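Long-range contacts in protein translation elongation factor 1A (Methanosarcina mazei, PDB 3WND), which probably acts as a translation elongation factor, a SelB/EF-Tu-like protein that in its GTP-bound form binds cysteinyl-tRNA(Cys): residues Thr46-Asn54 and Val65-Ser76; Lys295-His303 and Pro312-Val320. All blocks are in the same frame, centred on the assembly; numbering follows the deposited sequence.

Contact 1. Residues Thr46-Asn54 and Val65-Ser76; sequences TSSDITMYN and VDAHSYPKTLKS
The carbonyl oxygen of Asp-49 is gripped by two hydroxyls from the facing segment. Ser-69 OG donates to Asp-49 O over 2.8 Å, only 20° off the carbonyl plane, while Ser-76 OG donates to the same oxygen over 2.9 Å from above that plane. Ser-69 N adds a weak third bond. Serine suits both places, since its short side chain lets a hydroxyl reach a backbone atom at close quarters. Thr-73 caps helix 74-83, its OG1 accepting from Ser-76 N, and a water joins this hydroxyl to Asp-49 OD2; Asp-49 OD1 forms a salt bridge with Arg-269.

The backbones pair as well. Thr-51 and Asp-66 form an antiparallel hydrogen-bonded pair, with Thr-51 N to Asp-66 O at 2.9 Å and Asp-66 N to Thr-51 O at 2.8 Å. This joins the strands of hairpin 51-55/61-66 in the nucleotide-binding domain.

The flat imidazole of His-68 can offer a face to Asp-49 O, 3.4 Å above the ring plane, and at its edge an N-H, NE2, for a weak bond to Ser-48 O.

Apolar contacts occupy the Met-52 and Val-65 face. The flexible, unbranched chain of Met-52, bent at chi2 and chi3, brings CE within 3.5 Å of Val-65 CG2, a tight fit. The other Val-65 branch, CG1, meets Ile-50 CD1 at 3.8 Å. A chi1 of 53° sets Ile-50 CG1 between the backbone N and the carbonyl carbon, leaving CG2 beside the N, where it reaches Ser-76. Ala-80 and Ile-83 of the helix pack against Val-65 and Met-52, and Thr-79 touches Ile-50.

Tyr-53 and Asp-66 run alongside each other, and a water bridges Tyr-53 OH to Asp-66 OD2. That oxygen also bonds Thr-35, a GDP-binding residue, consistent with a second-shell link from Asp-66 to the nucleotide site.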
ATOM      1  N   THR A  46       6.930   2.934 -14.036  1.00 25.77           N
ATOM      2  CA  THR A  46       5.494   3.169 -14.267  1.00 23.42           C
ATOM      3  C   THR A  46       5.011   4.393 -13.505  1.00 22.69           C
ATOM      4  O   THR A  46       5.352   4.599 -12.334  1.00 23.81           O
ATOM      5  CB  THR A  46       4.722   1.920 -13.772  1.00 25.18           C
ATOM      6  OG1 THR A  46       5.240   0.794 -14.482  1.00 29.96           O
ATOM      7  CG2 THR A  46       3.293   2.056 -14.124  1.00 27.14           C
ATOM      8  N   SER A  47       4.242   5.226 -14.157  1.00 21.16           N
ATOM      9  CA  SER A  47       3.749   6.451 -13.570  1.00 23.50           C
ATOM     10  C   SER A  47       2.303   6.714 -13.970  1.00 25.70           C
ATOM     11  O   SER A  47       2.024   6.772 -15.135  1.00 30.77           O
ATOM     12  CB  SER A  47       4.635   7.608 -14.067  1.00 26.76           C
ATOM     13  OG  SER A  47       4.342   8.829 -13.372  1.00 29.97           O
ATOM     14  N   SER A  48       1.392   6.773 -12.979  1.00 22.14           N
ATOM     15  CA  SER A  48      -0.024   7.134 -13.143  1.00 21.82           C
ATOM     16  C   SER A  48      -0.438   8.151 -12.034  1.00 25.26           C
ATOM     17  O   SER A  48       0.088   9.285 -11.982  1.00 29.94           O
ATOM     18  CB  SER A  48      -0.864   5.829 -13.054  1.00 26.19           C
ATOM     19  OG  SER A  48      -0.629   5.083 -11.850  1.00 25.63           O
ATOM     20  N   ASP A  49      -1.301   7.749 -11.087  1.00 24.71           N
ATOM     21  CA  ASP A  49      -1.455   8.615  -9.869  1.00 21.70           C
ATOM     22  C   ASP A  49      -0.412   8.274  -8.802  1.00 22.00           C
ATOM     23  O   ASP A  49      -0.341   8.970  -7.767  1.00 24.09           O
ATOM     24  CB  ASP A  49      -2.832   8.478  -9.211  1.00 22.04           C
ATOM     25  CG  ASP A  49      -3.122   7.033  -8.821  1.00 25.42           C
ATOM     26  OD1 ASP A  49      -2.535   6.066  -9.366  1.00 25.55           O
ATOM     27  OD2 ASP A  49      -3.946   6.872  -7.956  1.00 26.78           O
ATOM     28  N   ILE A  50       0.368   7.224  -9.064  1.00 19.40           N
ATOM     29  CA  ILE A  50       1.518   6.832  -8.253  1.00 17.89           C
ATOM     30  C   ILE A  50       2.669   6.632  -9.203  1.00 20.87           C
ATOM     31  O   ILE A  50       2.450   6.441 -10.369  1.00 21.53           O
ATOM     32  CB  ILE A  50       1.330   5.530  -7.397  1.00 18.67           C
ATOM     33  CG1 ILE A  50       0.856   4.355  -8.272  1.00 18.75           C
ATOM     34  CG2 ILE A  50       0.273   5.758  -6.294  1.00 19.05           C
ATOM     35  CD1 ILE A  50       1.009   2.974  -7.586  1.00 25.13           C
ATOM     36  N   THR A  51       3.904   6.707  -8.686  1.00 19.73           N
ATOM     37  CA  THR A  51       5.089   6.457  -9.541  1.00 21.05           C
ATOM     38  C   THR A  51       6.074   5.508  -8.918  1.00 18.95           C
ATOM     39  O   THR A  51       6.431   5.647  -7.761  1.00 20.80           O
ATOM     40  CB  THR A  51       5.802   7.815  -9.919  1.00 17.80           C
ATOM     41  OG1 THR A  51       4.851   8.711 -10.554  1.00 24.25           O
ATOM     42  CG2 THR A  51       6.956   7.623 -10.820  1.00 19.87           C
ATOM     43  N   MET A  52       6.491   4.507  -9.712  1.00 18.40           N
ATOM     44  CA  MET A  52       7.406   3.508  -9.254  1.00 20.22           C
ATOM     45  C   MET A  52       8.778   3.967  -9.619  1.00 22.16           C
ATOM     46  O   MET A  52       8.996   4.494 -10.731  1.00 23.93           O
ATOM     47  CB  MET A  52       7.316   2.166  -9.953  1.00 19.58           C
ATOM     48  CG  MET A  52       5.956   1.640 -10.324  1.00 42.37           C
ATOM     49  SD  MET A  52       4.674   2.024  -9.136  1.00 34.63           S
ATOM     50  CE  MET A  52       4.689   0.537  -8.218  1.00 42.98           C
ATOM     51  N   TYR A  53       9.691   3.748  -8.709  1.00 17.15           N
ATOM     52  CA  TYR A  53      11.104   3.991  -8.912  1.00 17.57           C
ATOM     53  C   TYR A  53      11.777   2.683  -8.600  1.00 20.21           C
ATOM     54  O   TYR A  53      11.791   2.210  -7.461  1.00 20.69           O
ATOM     55  CB  TYR A  53      11.661   5.104  -7.991  1.00 17.41           C
ATOM     56  CG  TYR A  53      11.096   6.455  -8.391  1.00 15.90           C
ATOM     57  CD1 TYR A  53       9.891   6.908  -7.879  1.00 16.53           C
ATOM     58  CD2 TYR A  53      11.780   7.277  -9.297  1.00 16.23           C
ATOM     59  CE1 TYR A  53       9.318   8.126  -8.298  1.00 18.38           C
ATOM     60  CE2 TYR A  53      11.244   8.516  -9.692  1.00 15.94           C
ATOM     61  CZ  TYR A  53      10.025   8.936  -9.182  1.00 15.27           C
ATOM     62  OH  TYR A  53       9.455  10.147  -9.496  1.00 17.77           O
ATOM     63  N   ASN A  54      12.240   2.045  -9.671  1.00 18.18           N
ATOM     64  CA  ASN A  54      12.857   0.729  -9.521  1.00 20.53           C
ATOM     65  C   ASN A  54      14.315   0.757  -9.299  1.00 19.06           C
ATOM     66  O   ASN A  54      15.092   1.556  -9.905  1.00 22.25           O
ATOM     67  CB  ASN A  54      12.560  -0.107 -10.771  1.00 22.54           C
ATOM     68  CG  ASN A  54      11.076  -0.168 -11.057  1.00 23.24           C
ATOM     69  OD1 ASN A  54      10.303  -0.697 -10.233  1.00 27.21           O
ATOM     70  ND2 ASN A  54      10.655   0.345 -12.206  1.00 22.39           N
ATOM     71  N   VAL A  65       7.533   3.328  -4.220  1.00 13.49           N
ATOM     72  CA  VAL A  65       6.339   3.851  -4.834  1.00 14.94           C
ATOM     73  C   VAL A  65       6.082   5.194  -4.192  1.00 18.84           C
ATOM     74  O   VAL A  65       5.862   5.321  -2.954  1.00 19.55           O
ATOM     75  CB  VAL A  65       5.178   2.893  -4.537  1.00 18.74           C
ATOM     76  CG1 VAL A  65       3.934   3.458  -5.177  1.00 22.97           C
ATOM     77  CG2 VAL A  65       5.569   1.512  -5.010  1.00 22.34           C
ATOM     78  N   ASP A  66       6.154   6.216  -5.038  1.00 19.06           N
ATOM     79  CA  ASP A  66       5.853   7.574  -4.604  1.00 18.18           C
ATOM     80  C   ASP A  66       4.380   7.828  -4.771  1.00 17.19           C
ATOM     81  O   ASP A  66       3.843   7.761  -5.934  1.00 18.17           O
ATOM     82  CB  ASP A  66       6.679   8.553  -5.458  1.00 17.18           C
ATOM     83  CG  ASP A  66       6.337  10.083  -5.194  1.00 20.95           C
ATOM     84  OD1 ASP A  66       5.653  10.455  -4.224  1.00 20.51           O
ATOM     85  OD2 ASP A  66       6.842  10.904  -6.004  1.00 19.68           O
ATOM     86  N   ALA A  67       3.684   8.033  -3.624  1.00 16.80           N
ATOM     87  CA  ALA A  67       2.225   8.362  -3.727  1.00 15.97           C
ATOM     88  C   ALA A  67       2.014   9.851  -4.071  1.00 18.41           C
ATOM     89  O   ALA A  67       1.554  10.689  -3.229  1.00 21.12           O
ATOM     90  CB  ALA A  67       1.547   8.029  -2.357  1.00 19.71           C
ATOM     91  N   HIS A  68       2.419  10.225  -5.282  1.00 19.95           N
ATOM     92  CA  HIS A  68       2.522  11.659  -5.593  1.00 21.23           C
ATOM     93  C   HIS A  68       1.243  12.398  -5.711  1.00 21.49           C
ATOM     94  O   HIS A  68       1.285  13.631  -5.726  1.00 24.03           O
ATOM     95  CB  HIS A  68       3.434  11.896  -6.833  1.00 22.45           C
ATOM     96  CG  HIS A  68       2.817  11.394  -8.121  1.00 22.20           C
ATOM     97  ND1 HIS A  68       3.164  10.181  -8.724  1.00 30.92           N
ATOM     98  CD2 HIS A  68       1.726  11.852  -8.798  1.00 22.37           C
ATOM     99  CE1 HIS A  68       2.410   9.988  -9.786  1.00 23.87           C
ATOM    100  NE2 HIS A  68       1.538  11.006  -9.876  1.00 31.04           N
ATOM    101  N   SER A  69       0.108  11.673  -5.819  1.00 19.13           N
ATOM    102  CA  SER A  69      -1.212  12.282  -5.900  1.00 18.84           C
ATOM    103  C   SER A  69      -1.908  12.412  -4.558  1.00 17.89           C
ATOM    104  O   SER A  69      -2.997  12.849  -4.497  1.00 22.72           O
ATOM    105  CB  SER A  69      -2.167  11.643  -6.979  1.00 20.45           C
ATOM    106  OG  SER A  69      -1.482  11.543  -8.175  1.00 26.76           O
ATOM    107  N   TYR A  70      -1.211  12.063  -3.490  1.00 18.75           N
ATOM    108  CA  TYR A  70      -1.671  12.365  -2.116  1.00 18.51           C
ATOM    109  C   TYR A  70      -0.900  13.638  -1.732  1.00 20.89           C
ATOM    110  O   TYR A  70       0.323  13.706  -1.971  1.00 24.84           O
ATOM    111  CB  TYR A  70      -1.318  11.149  -1.222  1.00 17.41           C
ATOM    112  CG  TYR A  70      -1.628  11.448   0.210  1.00 18.44           C
ATOM    113  CD1 TYR A  70      -2.959  11.294   0.709  1.00 15.47           C
ATOM    114  CD2 TYR A  70      -0.661  12.075   1.011  1.00 16.28           C
ATOM    115  CE1 TYR A  70      -3.269  11.685   1.994  1.00 16.10           C
ATOM    116  CE2 TYR A  70      -0.989  12.502   2.325  1.00 16.74           C
ATOM    117  CZ  TYR A  70      -2.256  12.265   2.812  1.00 13.20           C
ATOM    118  OH  TYR A  70      -2.606  12.665   4.057  1.00 13.73           O
ATOM    119  N   PRO A  71      -1.562  14.608  -1.052  1.00 19.33           N
ATOM    120  CA  PRO A  71      -2.839  14.461  -0.377  1.00 19.86           C
ATOM    121  C   PRO A  71      -4.101  14.756  -1.194  1.00 23.13           C
ATOM    122  O   PRO A  71      -5.205  14.679  -0.665  1.00 22.81           O
ATOM    123  CB  PRO A  71      -2.698  15.436   0.786  1.00 24.86           C
ATOM    124  CG  PRO A  71      -1.881  16.503   0.291  1.00 28.12           C
ATOM    125  CD  PRO A  71      -0.848  15.802  -0.532  1.00 24.93           C
ATOM    126  N   LYS A  72      -3.956  15.097  -2.475  1.00 21.24           N
ATOM    127  CA  LYS A  72      -5.179  15.370  -3.278  1.00 21.98           C
ATOM    128  C   LYS A  72      -6.149  14.198  -3.247  1.00 25.42           C
ATOM    129  O   LYS A  72      -7.349  14.408  -3.011  1.00 26.63           O
ATOM    130  CB  LYS A  72      -4.799  15.676  -4.725  1.00 27.12           C
ATOM    131  CG  LYS A  72      -5.993  15.884  -5.678  1.00 31.63           C
ATOM    132  CD  LYS A  72      -5.492  15.982  -7.135  1.00 60.08           C
ATOM    133  CE  LYS A  72      -5.493  14.642  -7.912  1.00 55.09           C
ATOM    134  NZ  LYS A  72      -4.268  14.330  -8.723  1.00 48.44           N
ATOM    135  N   THR A  73      -5.662  12.982  -3.494  1.00 19.82           N
ATOM    136  CA  THR A  73      -6.530  11.802  -3.438  1.00 21.49           C
ATOM    137  C   THR A  73      -5.989  10.813  -2.355  1.00 20.37           C
ATOM    138  O   THR A  73      -4.763  10.662  -2.136  1.00 20.60           O
ATOM    139  CB  THR A  73      -6.598  10.993  -4.754  1.00 24.64           C
ATOM    140  OG1 THR A  73      -5.332  10.294  -4.978  1.00 26.74           O
ATOM    141  CG2 THR A  73      -6.923  11.865  -5.905  1.00 25.40           C
ATOM    142  N   LEU A  74      -6.919  10.085  -1.754  1.00 21.22           N
ATOM    143  CA  LEU A  74      -6.563   8.932  -0.919  1.00 17.31           C
ATOM    144  C   LEU A  74      -6.141   7.727  -1.664  1.00 19.22           C
ATOM    145  O   LEU A  74      -5.289   6.961  -1.207  1.00 20.44           O
ATOM    146  CB  LEU A  74      -7.748   8.560  -0.010  1.00 19.39           C
ATOM    147  CG  LEU A  74      -8.186   9.704   0.941  1.00 15.60           C
ATOM    148  CD1 LEU A  74      -9.319   9.231   1.864  1.00 16.17           C
ATOM    149  CD2 LEU A  74      -7.083  10.393   1.738  1.00 18.91           C
ATOM    150  N   LYS A  75      -6.780   7.460  -2.802  1.00 19.43           N
ATOM    151  CA  LYS A  75      -6.438   6.270  -3.607  1.00 22.16           C
ATOM    152  C   LYS A  75      -4.922   6.183  -3.872  1.00 19.77           C
ATOM    153  O   LYS A  75      -4.329   5.083  -3.848  1.00 21.13           O
ATOM    154  CB  LYS A  75      -7.279   6.330  -4.921  1.00 26.39           C
ATOM    155  CG  LYS A  75      -6.810   5.425  -6.070  1.00 31.62           C
ATOM    156  CD  LYS A  75      -7.680   5.622  -7.312  1.00 38.05           C
ATOM    157  CE  LYS A  75      -7.302   4.597  -8.439  1.00 39.15           C
ATOM    158  NZ  LYS A  75      -8.279   4.496  -9.585  1.00 38.61           N
ATOM    159  N   SER A  76      -4.266   7.351  -4.105  1.00 18.69           N
ATOM    160  CA  SER A  76      -2.831   7.298  -4.379  1.00 18.64           C
ATOM    161  C   SER A  76      -2.114   6.712  -3.159  1.00 16.84           C
ATOM    162  O   SER A  76      -1.260   5.800  -3.288  1.00 17.80           O
ATOM    163  CB  SER A  76      -2.337   8.718  -4.704  1.00 19.50           C
ATOM    164  OG  SER A  76      -0.853   8.740  -4.874  1.00 23.20           O
TER
HETATM  165  O   HOH W   1      -5.524   9.045  -7.290  1.00 27.69           O
HETATM  166  O   HOH W   2       7.100  10.682  -8.614  1.00 20.70           O

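Contact 2. Residues Lys295-His303 and Pro312-Val320; sequences KIEPASVLH and PVRVEKILV
Val-315 points its side chain toward 295-303 and divides its two methyls between neighbours. With CG1 anti to the backbone N (chi1 172°), Val-315 CG2 lies beside that N, 3.6 Å from Leu-302 CD1 and 3.8 Å from Ile-296 CG2; the Ile-296 side chain crosses that of Val-315 at about a right angle. CG1 turns instead to the backbone around Glu-297 and Pro-298. A beta-branched residue suits this position because it can fill two directions at once. Farther along, Ile-318 extends CD1 to Pro-298 CD at 3.7 Å, again crossing nearly perpendicular, so the rigid proline ring meets the tip of a slender chain.

These side chains belong to, or lead into, the hairpin 301-306/309-320 of the C-terminal antiparallel beta domain. Leu-302 and Val-313 form a hydrogen-bonded antiparallel pair, and the bond from Leu-302 N to Val-313 O is almost straight (175°). Before the strand, a type II turn from Glu-297 to Ser-300 places Ala-299, with positive phi, at its third position. There Ala-299 N donates to Val-315 O over 2.7 Å, and Ser-300 OG bonds Glu-297 O within the turn.

On the Val-301 and Arg-314 face, His-303 and Pro-312 lie side by side and point the same way. His-303 CE1 comes 3.6 Å from Pro-312 CD, while His-303 NE2 hydrogen-bonds a citrate, probably from the crystallisation liquor.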
ATOM      1  N   LYS A 295     -19.068  11.063  14.066  1.00 21.72           N
ATOM      2  CA  LYS A 295     -19.938   9.920  14.252  1.00 23.16           C
ATOM      3  C   LYS A 295     -20.558   9.505  12.912  1.00 21.60           C
ATOM      4  O   LYS A 295     -20.907  10.345  12.063  1.00 21.83           O
ATOM      5  CB  LYS A 295     -21.058  10.237  15.287  1.00 23.52           C
ATOM      6  CG  LYS A 295     -22.112  11.213  14.824  1.00 29.90           C
ATOM      7  CD  LYS A 295     -22.997  11.723  16.032  1.00 34.93           C
ATOM      8  CE  LYS A 295     -24.431  11.805  15.607  1.00 40.37           C
ATOM      9  NZ  LYS A 295     -25.260  12.721  16.444  1.00 38.45           N
ATOM     10  N   ILE A 296     -20.651   8.193  12.729  1.00 20.40           N
ATOM     11  CA  ILE A 296     -21.214   7.597  11.511  1.00 23.45           C
ATOM     12  C   ILE A 296     -22.704   7.373  11.710  1.00 24.66           C
ATOM     13  O   ILE A 296     -23.113   6.888  12.784  1.00 23.75           O
ATOM     14  CB  ILE A 296     -20.500   6.244  11.183  1.00 20.43           C
ATOM     15  CG1 ILE A 296     -19.008   6.546  10.975  1.00 20.36           C
ATOM     16  CG2 ILE A 296     -21.109   5.600   9.909  1.00 22.00           C
ATOM     17  CD1 ILE A 296     -18.235   5.296  10.636  1.00 23.67           C
ATOM     18  N   GLU A 297     -23.506   7.717  10.680  1.00 29.33           N
ATOM     19  CA  GLU A 297     -24.964   7.687  10.814  1.00 27.10           C
ATOM     20  C   GLU A 297     -25.497   6.912   9.638  1.00 30.88           C
ATOM     21  O   GLU A 297     -24.845   6.880   8.575  1.00 27.95           O
ATOM     22  CB  GLU A 297     -25.569   9.098  10.797  1.00 30.06           C
ATOM     23  CG  GLU A 297     -25.315   9.778  12.136  1.00 35.15           C
ATOM     24  CD  GLU A 297     -25.851  11.191  12.239  1.00 37.15           C
ATOM     25  OE1 GLU A 297     -26.838  11.377  12.954  1.00 47.36           O
ATOM     26  OE2 GLU A 297     -25.280  12.087  11.609  1.00 51.70           O
ATOM     27  N   PRO A 298     -26.669   6.257   9.828  1.00 34.34           N
ATOM     28  CA  PRO A 298     -27.345   5.575   8.687  1.00 28.88           C
ATOM     29  C   PRO A 298     -27.603   6.566   7.608  1.00 30.47           C
ATOM     30  O   PRO A 298     -27.763   7.791   7.884  1.00 34.15           O
ATOM     31  CB  PRO A 298     -28.687   5.011   9.260  1.00 36.26           C
ATOM     32  CG  PRO A 298     -28.631   5.263  10.712  1.00 41.64           C
ATOM     33  CD  PRO A 298     -27.413   6.130  11.092  1.00 32.82           C
ATOM     34  N   ALA A 299     -27.654   6.010   6.387  1.00 35.48           N
ATOM     35  CA  ALA A 299     -27.910   6.693   5.128  1.00 38.34           C
ATOM     36  C   ALA A 299     -26.846   7.677   4.716  1.00 33.59           C
ATOM     37  O   ALA A 299     -27.023   8.380   3.711  1.00 55.06           O
ATOM     38  CB  ALA A 299     -29.273   7.350   5.140  1.00 35.62           C
ATOM     39  N   SER A 300     -25.764   7.739   5.460  1.00 27.01           N
ATOM     40  CA  SER A 300     -24.646   8.600   5.064  1.00 31.34           C
ATOM     41  C   SER A 300     -23.653   7.907   4.107  1.00 29.12           C
ATOM     42  O   SER A 300     -23.681   6.640   3.920  1.00 32.98           O
ATOM     43  CB  SER A 300     -23.860   9.064   6.283  1.00 27.05           C
ATOM     44  OG  SER A 300     -23.065   7.968   6.772  1.00 37.84           O
ATOM     45  N   VAL A 301     -22.762   8.739   3.557  0.56 26.40           N
ATOM     46  CA  VAL A 301     -21.838   8.415   2.452  0.56 25.28           C
ATOM     47  C   VAL A 301     -20.417   8.198   2.945  0.56 21.70           C
ATOM     48  O   VAL A 301     -19.847   9.033   3.706  0.56 28.27           O
ATOM     49  CB  VAL A 301     -21.870   9.514   1.365  0.56 26.35           C
ATOM     50  CG1 VAL A 301     -20.929   9.162   0.230  0.56 27.82           C
ATOM     51  CG2 VAL A 301     -23.319   9.712   0.846  0.56 36.07           C
ATOM     52  N   LEU A 302     -19.826   7.081   2.540  1.00 23.53           N
ATOM     53  CA  LEU A 302     -18.405   6.836   2.929  1.00 18.97           C
ATOM     54  C   LEU A 302     -17.673   6.416   1.661  1.00 18.49           C
ATOM     55  O   LEU A 302     -18.327   6.236   0.601  1.00 19.74           O
ATOM     56  CB  LEU A 302     -18.252   5.807   4.061  1.00 22.41           C
ATOM     57  CG  LEU A 302     -18.774   6.219   5.439  1.00 19.37           C
ATOM     58  CD1 LEU A 302     -18.860   4.996   6.342  1.00 23.66           C
ATOM     59  CD2 LEU A 302     -17.998   7.361   6.107  1.00 21.54           C
ATOM     60  N   HIS A 303     -16.347   6.333   1.721  1.00 17.81           N
ATOM     61  CA  HIS A 303     -15.598   5.778   0.629  1.00 19.57           C
ATOM     62  C   HIS A 303     -14.932   4.552   1.146  1.00 18.42           C
ATOM     63  O   HIS A 303     -14.386   4.543   2.267  1.00 19.53           O
ATOM     64  CB  HIS A 303     -14.535   6.759   0.125  1.00 19.87           C
ATOM     65  CG  HIS A 303     -14.376   6.730  -1.335  1.00 19.62           C
ATOM     66  ND1 HIS A 303     -15.329   7.226  -2.219  1.00 22.28           N
ATOM     67  CD2 HIS A 303     -13.274   6.301  -2.116  1.00 20.76           C
ATOM     68  CE1 HIS A 303     -14.889   7.005  -3.472  1.00 25.87           C
ATOM     69  NE2 HIS A 303     -13.603   6.512  -3.410  1.00 25.28           N
ATOM     70  N   PRO A 312     -17.325   4.662  -3.641  1.00 22.42           N
ATOM     71  CA  PRO A 312     -18.352   5.181  -2.715  1.00 22.94           C
ATOM     72  C   PRO A 312     -19.337   4.097  -2.203  1.00 24.66           C
ATOM     73  O   PRO A 312     -19.747   3.185  -2.953  1.00 24.42           O
ATOM     74  CB  PRO A 312     -19.111   6.255  -3.560  1.00 22.24           C
ATOM     75  CG  PRO A 312     -18.837   5.969  -4.956  1.00 29.27           C
ATOM     76  CD  PRO A 312     -17.576   5.096  -5.032  1.00 26.54           C
ATOM     77  N   VAL A 313     -19.699   4.195  -0.927  1.00 19.97           N
ATOM     78  CA  VAL A 313     -20.684   3.291  -0.325  1.00 20.35           C
ATOM     79  C   VAL A 313     -21.675   4.077   0.526  1.00 23.51           C
ATOM     80  O   VAL A 313     -21.398   5.237   0.938  1.00 21.39           O
ATOM     81  CB  VAL A 313     -20.065   2.127   0.501  1.00 20.78           C
ATOM     82  CG1 VAL A 313     -19.242   1.241  -0.398  1.00 21.37           C
ATOM     83  CG2 VAL A 313     -19.200   2.677   1.619  1.00 20.66           C
ATOM     84  N   ARG A 314     -22.834   3.467   0.787  1.00 23.83           N
ATOM     85  CA  ARG A 314     -23.827   4.046   1.704  1.00 20.44           C
ATOM     86  C   ARG A 314     -23.982   3.204   2.934  1.00 22.37           C
ATOM     87  O   ARG A 314     -23.933   1.970   2.835  1.00 26.97           O
ATOM     88  CB  ARG A 314     -25.184   4.254   0.987  1.00 27.87           C
ATOM     89  CG  ARG A 314     -26.221   4.860   1.889  1.00 38.76           C
ATOM     90  CD  ARG A 314     -27.492   5.141   1.090  1.00 54.03           C
ATOM     91  NE  ARG A 314     -27.412   6.492   0.511  1.00 63.72           N
ATOM     92  CZ  ARG A 314     -26.777   6.827  -0.626  1.00 63.06           C
ATOM     93  NH1 ARG A 314     -26.172   5.902  -1.397  1.00 79.96           N
ATOM     94  NH2 ARG A 314     -26.771   8.103  -1.012  1.00 79.68           N
ATOM     95  N   VAL A 315     -24.125   3.832   4.119  1.00 24.97           N
ATOM     96  CA  VAL A 315     -24.284   3.054   5.351  1.00 21.82           C
ATOM     97  C   VAL A 315     -25.786   2.744   5.448  1.00 25.98           C
ATOM     98  O   VAL A 315     -26.588   3.661   5.521  1.00 32.02           O
ATOM     99  CB  VAL A 315     -23.938   3.890   6.576  1.00 22.48           C
ATOM    100  CG1 VAL A 315     -24.310   3.086   7.821  1.00 25.27           C
ATOM    101  CG2 VAL A 315     -22.431   4.285   6.585  1.00 24.22           C
ATOM    102  N   GLU A 316     -26.144   1.447   5.395  1.00 23.13           N
ATOM    103  CA  GLU A 316     -27.525   1.050   5.400  1.00 24.12           C
ATOM    104  C   GLU A 316     -28.036   0.778   6.826  1.00 22.61           C
ATOM    105  O   GLU A 316     -29.176   1.030   7.134  1.00 29.08           O
ATOM    106  CB  GLU A 316     -27.670  -0.209   4.538  1.00 27.30           C
ATOM    107  CG  GLU A 316     -27.314   0.008   3.064  1.00 29.10           C
ATOM    108  CD  GLU A 316     -28.375   0.767   2.279  1.00 38.63           C
ATOM    109  OE1 GLU A 316     -29.488   0.924   2.752  1.00 47.26           O
ATOM    110  OE2 GLU A 316     -28.071   1.170   1.139  1.00 48.61           O
ATOM    111  N   LYS A 317     -27.132   0.239   7.687  1.00 21.69           N
ATOM    112  CA  LYS A 317     -27.501  -0.159   9.014  1.00 22.49           C
ATOM    113  C   LYS A 317     -26.268  -0.205   9.864  1.00 27.41           C
ATOM    114  O   LYS A 317     -25.164  -0.553   9.385  1.00 27.42           O
ATOM    115  CB  LYS A 317     -28.246  -1.554   9.046  1.00 22.19           C
ATOM    116  CG  LYS A 317     -28.965  -1.796  10.418  1.00 33.26           C
ATOM    117  CD  LYS A 317     -29.431  -3.244  10.676  1.00 42.95           C
ATOM    118  CE  LYS A 317     -30.624  -3.627   9.819  1.00 37.33           C
ATOM    119  NZ  LYS A 317     -31.114  -4.963  10.258  1.00 38.60           N
ATOM    120  N   ILE A 318     -26.439   0.238  11.117  1.00 20.31           N
ATOM    121  CA  ILE A 318     -25.388   0.200  12.106  1.00 25.02           C
ATOM    122  C   ILE A 318     -25.887  -0.661  13.256  1.00 26.57           C
ATOM    123  O   ILE A 318     -26.979  -0.435  13.784  1.00 26.55           O
ATOM    124  CB  ILE A 318     -25.051   1.640  12.665  1.00 21.89           C
ATOM    125  CG1 ILE A 318     -24.806   2.580  11.499  1.00 23.59           C
ATOM    126  CG2 ILE A 318     -23.873   1.527  13.638  1.00 22.70           C
ATOM    127  CD1 ILE A 318     -24.489   4.033  11.865  1.00 23.54           C
ATOM    128  N   LEU A 319     -25.079  -1.667  13.618  1.00 24.16           N
ATOM    129  CA  LEU A 319     -25.347  -2.506  14.781  1.00 26.71           C
ATOM    130  C   LEU A 319     -24.239  -2.463  15.800  1.00 35.42           C
ATOM    131  O   LEU A 319     -23.035  -2.419  15.460  1.00 33.98           O
ATOM    132  CB  LEU A 319     -25.610  -3.955  14.358  1.00 30.30           C
ATOM    133  CG  LEU A 319     -26.642  -4.077  13.218  1.00 36.78           C
ATOM    134  CD1 LEU A 319     -25.985  -4.272  11.856  1.00 37.37           C
ATOM    135  CD2 LEU A 319     -27.731  -5.154  13.436  1.00 39.41           C
ATOM    136  N   VAL A 320     -24.657  -2.469  17.071  1.00 37.09           N
ATOM    137  CA  VAL A 320     -23.749  -2.687  18.186  1.00 41.82           C
ATOM    138  C   VAL A 320     -24.387  -3.812  18.995  1.00 53.26           C
ATOM    139  O   VAL A 320     -25.585  -3.716  19.359  1.00 55.85           O
ATOM    140  CB  VAL A 320     -23.622  -1.430  19.014  1.00 36.40           C
ATOM    141  CG1 VAL A 320     -22.558  -1.623  20.051  1.00 49.09           C
ATOM    142  CG2 VAL A 320     -23.120  -0.307  18.157  1.00 32.33           C
TER

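After strand 21-28 and helix 34-39, the chain passes from strand 43-47 into 51-55, turns, and returns along 61-66, so contact 1 closes a short hairpin loop and carries on into the start of helix 74-83. The chain then completes the nucleotide-binding domain and passes through a second, all-antiparallel domain. Only afterwards does contact 2 close another short loop, the hairpin 301-306/309-320 of the C-terminal domain. The two contacts are therefore in series, neither nesting nor crossing. The centres of contacts 1 and 2 are about 28 Å apart. The nearest atoms of contacts 1 and 2 are about 6 Å apart. Both nevertheless share a neighbour, since Leu-357 touches Leu-74 of contact 1 and His-303 of contact 2.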